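Local structure of probable enoyl-CoA hydratase/isomerase (Pseudomonas aeruginosa PAO1, 5WYD) at residues L80-D85 and R96-A101; G124-L129 and L144-V149. The protein is probably a hydro-lyase of the crotonase (enoyl-CoA hydratase/isomerase) family, with a role in biosynthesis of the diffusible signal factor. The protein carries 1 engineered substitution. One frame throughout, in Å; residues are numbered along the deposited sequence.

Contact 1 (L80-D85 and R96-A101)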
loop_
_atom_site.group_PDB
_atom_site.type_symbol
_atom_site.label_atom_id
_atom_site.label_comp_id
_atom_site.label_asym_id
_atom_site.label_seq_id
_atom_site.Cartn_x
_atom_site.Cartn_y
_atom_site.Cartn_z
ATOM N N LEU A 80 -13.569 -34.591 1.147
ATOM C CA LEU A 80 -14.229 -34.481 2.446
ATOM C C LEU A 80 -13.466 -35.192 3.557
ATOM O O LEU A 80 -13.515 -34.755 4.707
ATOM C CB LEU A 80 -15.641 -35.026 2.385
ATOM C CG LEU A 80 -16.673 -34.201 1.640
ATOM C CD1 LEU A 80 -17.969 -34.984 1.654
ATOM C CD2 LEU A 80 -16.828 -32.889 2.385
ATOM N N ASN A 81 -12.831 -36.332 3.258
ATOM C CA ASN A 81 -12.026 -37.020 4.271
ATOM C C ASN A 81 -10.960 -36.079 4.815
ATOM O O ASN A 81 -10.583 -36.128 5.997
ATOM C CB ASN A 81 -11.385 -38.285 3.679
ATOM C CG ASN A 81 -12.409 -39.329 3.201
ATOM O OD1 ASN A 81 -13.612 -39.190 3.415
ATOM N ND2 ASN A 81 -11.915 -40.372 2.521
ATOM N N MET A 82 -10.449 -35.239 3.931
ATOM C CA MET A 82 -9.492 -34.215 4.280
ATOM C C MET A 82 -10.111 -33.183 5.224
ATOM O O MET A 82 -9.490 -32.764 6.212
ATOM C CB MET A 82 -9.061 -33.606 2.965
ATOM C CG MET A 82 -8.052 -32.634 3.062
ATOM S SD MET A 82 -7.528 -32.233 1.423
ATOM C CE MET A 82 -6.973 -30.647 1.926
ATOM N N PHE A 83 -11.352 -32.790 4.948
ATOM C CA PHE A 83 -12.122 -31.841 5.741
ATOM C C PHE A 83 -13.153 -32.516 6.630
ATOM O O PHE A 83 -14.102 -31.866 7.077
ATOM C CB PHE A 83 -12.761 -30.808 4.812
ATOM C CG PHE A 83 -11.764 -29.813 4.268
ATOM C CD1 PHE A 83 -11.507 -28.638 4.958
ATOM C CD2 PHE A 83 -10.995 -30.093 3.152
ATOM C CE1 PHE A 83 -10.576 -27.727 4.492
ATOM C CE2 PHE A 83 -10.049 -29.187 2.717
ATOM C CZ PHE A 83 -9.847 -28.007 3.364
ATOM N N ALA A 84 -13.016 -33.817 6.852
ATOM C CA ALA A 84 -13.961 -34.535 7.689
ATOM C C ALA A 84 -13.980 -33.977 9.099
ATOM O O ALA A 84 -12.943 -33.668 9.693
ATOM C CB ALA A 84 -13.625 -36.027 7.728
ATOM N N ASP A 85 -15.179 -33.875 9.628
ATOM C CA ASP A 85 -15.416 -33.396 10.955
ATOM C C ASP A 85 -14.890 -34.394 11.981
ATOM O O ASP A 85 -14.728 -35.559 11.645
ATOM C CB ASP A 85 -16.891 -33.187 11.150
ATOM C CG ASP A 85 -17.158 -31.898 11.778
ATOM O OD1 ASP A 85 -16.319 -30.992 11.603
ATOM O OD2 ASP A 85 -18.071 -31.862 12.599
ATOM N N ARG A 96 -3.409 -24.402 5.175
ATOM C CA ARG A 96 -2.027 -23.999 4.938
ATOM C C ARG A 96 -1.462 -24.698 3.708
ATOM O O ARG A 96 -0.834 -24.058 2.854
ATOM C CB ARG A 96 -1.207 -24.306 6.193
ATOM C CG ARG A 96 0.254 -23.923 6.171
ATOM C CD ARG A 96 0.468 -22.438 6.324
ATOM N NE ARG A 96 1.864 -22.147 6.096
ATOM C CZ ARG A 96 2.500 -21.094 6.570
ATOM N NH1 ARG A 96 3.785 -20.919 6.315
ATOM N NH2 ARG A 96 1.862 -20.229 7.308
ATOM N N ARG A 97 -1.747 -25.999 3.573
ATOM C CA ARG A 97 -1.235 -26.791 2.461
ATOM C C ARG A 97 -1.729 -26.268 1.123
ATOM O O ARG A 97 -0.960 -26.199 0.159
ATOM C CB ARG A 97 -1.667 -28.243 2.630
ATOM C CG ARG A 97 -0.990 -29.020 3.751
ATOM C CD ARG A 97 0.507 -28.967 3.638
ATOM N NE ARG A 97 1.177 -29.552 4.796
ATOM C CZ ARG A 97 1.570 -28.873 5.871
ATOM N NH1 ARG A 97 2.179 -29.515 6.863
ATOM N NH2 ARG A 97 1.348 -27.564 5.967
ATOM N N PHE A 98 -3.012 -25.927 1.028
ATOM C CA PHE A 98 -3.511 -25.386 -0.232
ATOM C C PHE A 98 -2.807 -24.096 -0.571
ATOM O O PHE A 98 -2.386 -23.881 -1.712
ATOM C CB PHE A 98 -5.009 -25.105 -0.183
ATOM C CG PHE A 98 -5.868 -26.279 -0.537
ATOM C CD1 PHE A 98 -5.935 -26.711 -1.840
ATOM C CD2 PHE A 98 -6.679 -26.886 0.406
ATOM C CE1 PHE A 98 -6.726 -27.770 -2.208
ATOM C CE2 PHE A 98 -7.506 -27.937 0.048
ATOM C CZ PHE A 98 -7.507 -28.390 -1.264
ATOM N N GLY A 99 -2.675 -23.215 0.412
ATOM C CA GLY A 99 -2.031 -21.953 0.140
ATOM C C GLY A 99 -0.601 -22.151 -0.307
ATOM O O GLY A 99 -0.192 -21.646 -1.348
ATOM N N GLU A 100 0.143 -22.982 0.420
ATOM C CA GLU A 100 1.542 -23.207 0.074
ATOM C C GLU A 100 1.686 -23.812 -1.306
ATOM O O GLU A 100 2.492 -23.344 -2.124
ATOM C CB GLU A 100 2.210 -24.123 1.100
ATOM C CG GLU A 100 2.228 -23.630 2.518
ATOM C CD GLU A 100 2.840 -24.655 3.460
ATOM O OE1 GLU A 100 3.275 -25.732 2.997
ATOM O OE2 GLU A 100 2.960 -24.359 4.661
ATOM N N ALA A 101 0.921 -24.871 -1.576
ATOM C CA ALA A 101 1.052 -25.545 -2.853
ATOM C C ALA A 101 0.637 -24.622 -3.985
ATOM O O ALA A 101 1.411 -24.373 -4.915
ATOM C CB ALA A 101 0.216 -26.826 -2.842
#
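Met82 and Phe83 of the loop both reach the same corner of the Phe98 ring on helix 88-106. The methyl Met82 CE lies 3.3 Å from Phe98 CE2, a tight approach. It comes in obliquely to the ring. The sulfur sits further back, with Met82 SD 5.5 Å from the Phe98 ring centroid and 57° off the ring normal. This is a Met-aromatic contact carried mainly by the methyl. Phe83 meets Phe98 differently: their edges touch, with Phe83 CE2 3.9 Å from Phe98 CE2. Each of these atoms lies near the plane of the other ring, so the two rings are not stacked.

Met82 has CG anti to its backbone N (chi1 -176°), and the rest of its chain is extended. This straight shape spans the wide gap between the backbones, whose nearest CA atoms, those of Met82 and Arg97, are 11.3 Å apart. Met94 packs on both Met82 and Phe83. Phe98 also rests on Phe102, Leu45 and Ala78. Arg96, Arg97 and Glu100 form a salt-bridge network on the helix segment. Arg96 NE donates to Glu100 OE2 at 2.9 Å, on the anti lone pair, with the oxygen 5° from the guanidinium plane. Arg96 also forms salt bridges with Glu243 and Asp247 of a third subunit.

No hydrogen bond crosses between 80-85 and 96-101. The loop is therefore joined to this part of the helix by apolar and sulfur-aromatic packing, while the charges pair within the helix, with Arg49 of helix 42-57 and across a subunit interface.

Contact 2 (G124-L129 and L144-V149)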
loop_
_atom_site.group_PDB
_atom_site.type_symbol
_atom_site.label_atom_id
_atom_site.label_comp_id
_atom_site.label_asym_id
_atom_site.label_seq_id
_atom_site.Cartn_x
_atom_site.Cartn_y
_atom_site.Cartn_z
ATOM N N GLY A 124 -10.198 -27.274 -7.112
ATOM C CA GLY A 124 -9.787 -27.460 -8.492
ATOM C C GLY A 124 -9.808 -26.157 -9.254
ATOM O O GLY A 124 -8.872 -25.834 -9.988
ATOM N N LEU A 125 -10.859 -25.372 -9.057
ATOM C CA LEU A 125 -10.924 -24.073 -9.704
ATOM C C LEU A 125 -9.801 -23.179 -9.199
ATOM O O LEU A 125 -9.088 -22.544 -9.984
ATOM C CB LEU A 125 -12.288 -23.462 -9.425
ATOM C CG LEU A 125 -12.603 -22.178 -10.161
ATOM C CD1 LEU A 125 -12.146 -22.300 -11.612
ATOM C CD2 LEU A 125 -14.104 -21.923 -10.073
ATOM N N GLU A 126 -9.578 -23.206 -7.887
ATOM C CA GLU A 126 -8.518 -22.428 -7.269
ATOM C C GLU A 126 -7.185 -22.830 -7.835
ATOM O O GLU A 126 -6.312 -21.983 -8.070
ATOM C CB GLU A 126 -8.560 -22.654 -5.763
ATOM C CG GLU A 126 -9.719 -21.919 -5.155
ATOM C CD GLU A 126 -9.972 -22.239 -3.716
ATOM O OE1 GLU A 126 -10.140 -23.422 -3.373
ATOM O OE2 GLU A 126 -9.888 -21.300 -2.901
ATOM N N CYS A 127 -7.020 -24.125 -8.064
ATOM C CA CYS A 127 -5.800 -24.598 -8.669
ATOM C C CYS A 127 -5.641 -24.020 -10.060
ATOM O O CYS A 127 -4.556 -23.557 -10.426
ATOM C CB CYS A 127 -5.815 -26.111 -8.731
ATOM S SG CYS A 127 -4.463 -26.677 -9.746
ATOM N N ALA A 128 -6.726 -23.995 -10.835
ATOM C CA ALA A 128 -6.627 -23.473 -12.187
ATOM C C ALA A 128 -6.217 -22.020 -12.168
ATOM O O ALA A 128 -5.331 -21.603 -12.927
ATOM C CB ALA A 128 -7.972 -23.621 -12.895
ATOM N N LEU A 129 -6.803 -21.254 -11.251
ATOM C CA LEU A 129 -6.501 -19.837 -11.141
ATOM C C LEU A 129 -5.022 -19.609 -10.850
ATOM O O LEU A 129 -4.421 -18.665 -11.375
ATOM C CB LEU A 129 -7.367 -19.242 -10.036
ATOM C CG LEU A 129 -8.897 -19.167 -10.214
ATOM C CD1 LEU A 129 -9.595 -18.630 -8.963
ATOM C CD2 LEU A 129 -9.207 -18.296 -11.397
ATOM N N LEU A 144 -17.395 -22.303 -7.510
ATOM C CA LEU A 144 -16.988 -22.504 -6.131
ATOM C C LEU A 144 -18.212 -22.857 -5.301
ATOM O O LEU A 144 -19.038 -21.975 -5.011
ATOM C CB LEU A 144 -16.297 -21.258 -5.586
ATOM C CG LEU A 144 -15.008 -20.893 -6.335
ATOM C CD1 LEU A 144 -14.371 -19.657 -5.739
ATOM C CD2 LEU A 144 -14.004 -22.050 -6.368
ATOM N N PRO A 145 -18.332 -24.098 -4.842
ATOM C CA PRO A 145 -19.511 -24.532 -4.080
ATOM C C PRO A 145 -19.252 -24.582 -2.583
ATOM O O PRO A 145 -20.110 -25.078 -1.846
ATOM C CB PRO A 145 -19.712 -25.961 -4.595
ATOM C CG PRO A 145 -18.277 -26.428 -4.835
ATOM C CD PRO A 145 -17.523 -25.226 -5.327
ATOM N N GLU A 146 -18.104 -24.085 -2.143
ATOM C CA GLU A 146 -17.771 -24.162 -0.742
ATOM C C GLU A 146 -18.761 -23.368 0.078
ATOM O O GLU A 146 -19.109 -23.769 1.186
ATOM C CB GLU A 146 -16.341 -23.684 -0.566
ATOM C CG GLU A 146 -15.913 -22.726 -1.609
ATOM C CD GLU A 146 -14.882 -23.317 -2.535
ATOM O OE1 GLU A 146 -14.669 -22.708 -3.583
ATOM O OE2 GLU A 146 -14.304 -24.383 -2.244
ATOM N N ALA A 147 -19.232 -22.240 -0.443
ATOM C CA ALA A 147 -20.183 -21.443 0.328
ATOM C C ALA A 147 -21.443 -22.234 0.643
ATOM O O ALA A 147 -22.051 -22.037 1.699
ATOM C CB ALA A 147 -20.530 -20.154 -0.413
ATOM N N ALA A 148 -21.871 -23.110 -0.270
ATOM C CA ALA A 148 -23.069 -23.905 -0.012
ATOM C C ALA A 148 -22.889 -24.787 1.219
ATOM O O ALA A 148 -23.857 -25.074 1.932
ATOM C CB ALA A 148 -23.441 -24.734 -1.241
ATOM N N VAL A 149 -21.669 -25.283 1.452
ATOM C CA VAL A 149 -21.399 -26.046 2.665
ATOM C C VAL A 149 -20.928 -25.131 3.800
ATOM O O VAL A 149 -20.654 -25.600 4.907
ATOM C CB VAL A 149 -20.477 -27.241 2.317
ATOM C CG1 VAL A 149 -21.029 -27.976 1.096
ATOM C CG2 VAL A 149 -19.091 -26.774 1.990
#
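A chi1 of -173° turns the Leu125 branch beside its carbonyl carbon and out from helix 123-130 toward Leu144. Leu144 has CG beside its own backbone N (chi1 -62°), and this brings its CD2 methyl back to the helix. The two side chains cross at about a right angle. Leu144 CD2 touches Leu125 CD2 at 3.7 Å and also lies against Leu125 CB at 3.8 Å. One methyl thus fits against both the root and the end of its neighbour. Leu144 CD2 also comes within 4.5 Å of Glu126 CG, at the limit of contact. Ile174 of helix 157-176 also packs on Leu144.

Next to the leucines, two carboxylates come near each other without a bond. Glu126 OE1 and Glu146 OE2 are 4.4 Å apart. The other oxygen, Glu126 OE2, accepts a hydrogen bond from the backbone N of Ala155 and a weak one from Gly157 N. These bonds help fix the turn of the Glu126 carboxylate. Pro153 packs on both glutamates.

Glu126 lies in the first turn of helix 123-130, just after its glycines, and Glu146 follows a proline in a short, weakly bonded helical turn. These positions match the paired active-site glutamates of enoyl-CoA hydratases. The site is consistent with the catalytic pocket of the crotonase fold, though their role here is inferred from the family.

Both contacts are largely buried, and their centres are about 13 Å apart. Contact 1 joins a loop to helix 88-106 through aromatic rings and a methionine. Contact 2 joins helix 123-130 to the region of a short helix through two leucines, with a pair of carboxylates alongside. They do not touch, but they share neighbours. Phe102 of helix 88-106 meets Phe98 of contact 1 and Glu126 of contact 2. Ala155 packs on Phe98 and hydrogen-bonds Glu126. Each also reaches a second subunit: Asp85 forms a salt bridge there with Arg255, whereas Val149 packs on Phe261. Only contact 2 brings acidic groups together across its segments.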